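Local coordinates for RNA-binding protein with serine-rich domain 1 (Homo sapiens, PDB 4A8X) that acts in pre- and post-splicing mRNP complexes and is an auxiliary component of the exon junction complex; its RNA recognition motif is required to form the ASAP complex, at residues A[10-13]-A[14-18]. Sequence-based numbering, arbitrary orientation.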
loop_
_atom_site.group_PDB
_atom_site.type_symbol
_atom_site.label_atom_id
_atom_site.label_comp_id
_atom_site.label_asym_id
_atom_site.label_seq_id
_atom_site.Cartn_x
_atom_site.Cartn_y
_atom_site.Cartn_z
ATOM N N GLY A 10 -6.317 -9.470 8.687
ATOM C CA GLY A 10 -5.448 -10.079 7.690
ATOM C C GLY A 10 -5.346 -9.256 6.410
ATOM O O GLY A 10 -6.172 -8.373 6.155
ATOM N N ARG A 11 -4.325 -9.564 5.616
ATOM C CA ARG A 11 -4.090 -8.924 4.313
ATOM C C ARG A 11 -3.704 -7.440 4.429
ATOM O O ARG A 11 -4.085 -6.616 3.613
ATOM C CB ARG A 11 -5.323 -9.091 3.412
ATOM C CG ARG A 11 -5.647 -10.543 2.990
ATOM C CD ARG A 11 -4.624 -11.114 1.964
ATOM N NE ARG A 11 -4.589 -10.374 0.688
ATOM C CZ ARG A 11 -3.531 -10.300 -0.134
ATOM N NH1 ARG A 11 -2.391 -10.923 0.161
ATOM N NH2 ARG A 11 -3.605 -9.580 -1.254
ATOM N N LEU A 12 -2.943 -7.106 5.450
ATOM C CA LEU A 12 -2.473 -5.748 5.626
ATOM C C LEU A 12 -1.324 -5.532 4.659
ATOM O O LEU A 12 -0.401 -6.368 4.614
ATOM C CB LEU A 12 -1.991 -5.543 7.071
ATOM C CG LEU A 12 -3.063 -5.628 8.174
ATOM C CD1 LEU A 12 -2.489 -5.376 9.597
ATOM C CD2 LEU A 12 -4.197 -4.613 7.906
ATOM N N THR A 13 -1.347 -4.443 3.889
ATOM C CA THR A 13 -0.203 -4.134 3.049
ATOM C C THR A 13 1.058 -3.819 3.853
ATOM O O THR A 13 0.994 -3.536 5.062
ATOM C CB THR A 13 -0.454 -2.995 2.058
ATOM O OG1 THR A 13 -0.309 -1.762 2.723
ATOM C CG2 THR A 13 -1.825 -3.110 1.401
ATOM N N ARG A 14 2.209 -3.863 3.162
ATOM C CA ARG A 14 3.486 -3.504 3.757
ATOM C C ARG A 14 3.602 -2.017 4.153
ATOM O O ARG A 14 4.539 -1.623 4.830
ATOM C CB ARG A 14 4.599 -3.929 2.781
ATOM C CG ARG A 14 6.033 -3.670 3.191
ATOM C CD ARG A 14 6.930 -4.651 2.405
ATOM N NE ARG A 14 6.727 -6.020 2.879
ATOM C CZ ARG A 14 7.110 -7.111 2.227
ATOM N NH1 ARG A 14 7.716 -7.026 1.041
ATOM N NH2 ARG A 14 6.886 -8.299 2.763
ATOM N N ASN A 15 2.674 -1.164 3.709
ATOM C CA ASN A 15 2.656 0.223 4.177
ATOM C C ASN A 15 1.980 0.376 5.569
ATOM O O ASN A 15 2.134 1.411 6.222
ATOM C CB ASN A 15 1.851 1.137 3.213
ATOM C CG ASN A 15 2.546 1.407 1.915
ATOM O OD1 ASN A 15 3.772 1.566 1.851
ATOM N ND2 ASN A 15 1.765 1.479 0.848
ATOM N N VAL A 16 1.184 -0.607 5.998
ATOM C CA VAL A 16 0.339 -0.406 7.204
ATOM C C VAL A 16 1.145 -0.549 8.501
ATOM O O VAL A 16 1.788 -1.575 8.720
ATOM C CB VAL A 16 -0.876 -1.396 7.212
ATOM C CG1 VAL A 16 -1.721 -1.225 8.493
ATOM C CG2 VAL A 16 -1.741 -1.194 5.965
ATOM N N THR A 17 1.093 0.485 9.342
ATOM C CA THR A 17 1.791 0.529 10.628
ATOM C C THR A 17 0.868 0.139 11.774
ATOM O O THR A 17 -0.356 0.158 11.632
ATOM C CB THR A 17 2.325 1.941 10.947
ATOM O OG1 THR A 17 1.240 2.873 11.109
ATOM C CG2 THR A 17 3.285 2.438 9.833
ATOM N N LYS A 18 1.467 -0.191 12.920
ATOM C CA LYS A 18 0.715 -0.472 14.134
ATOM C C LYS A 18 -0.157 0.728 14.512
ATOM O O LYS A 18 -1.268 0.533 14.950
ATOM C CB LYS A 18 1.652 -0.857 15.308
HETATM O O HOH W 1 2.247 -3.798 7.396
#
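T13 lays its hydroxyl over the turn that follows it: OG1 lies 3.6 Å from N15 CB and equally near the CG2 branch of V16. The torsion accounts for this position, because with chi1 at 81° OG1 sits between the backbone N and the carbonyl carbon, facing the peptide groups ahead. There it accepts the backbone N-H of N15 (N15 N to T13 OG1 3.2 Å), and the N-H...O angle of 144° marks the bond as bent. A main-chain bond closes the same turn, V16 N to T13 O at 3.1 Å, and it is fairly straight. With R14 and N15 at its two central positions, the segment from T13 to V16 is a type I beta turn. A water donates to T13 O (2.7 Å) and to V16 O, so T13 O receives two bonds. On the apolar side of the turn, L12 CD2 meets V16 CG1 at 4.2 Å; both side chains also touch I21 of helix 18-26 and I72, which ties the turn to the apolar core. D73 OD2 holds T13 OG1 and N15 ND2 together, while N15 ND2 also bonds to the backbone of a chain of another protein. Losing the hydroxyl, as with an alanine here, is likely to deprive the N15 N-H of its side-chain acceptor and D73 OD2 of one of its two partners in this turn. The side-chain oxygen of residue i accepting the N-H of residue i+2 is the signature of an ST turn, here coinciding with a type I beta turn in the loop that leads from the first strand of the RRM fold to its first helix, where T17 is the N-cap.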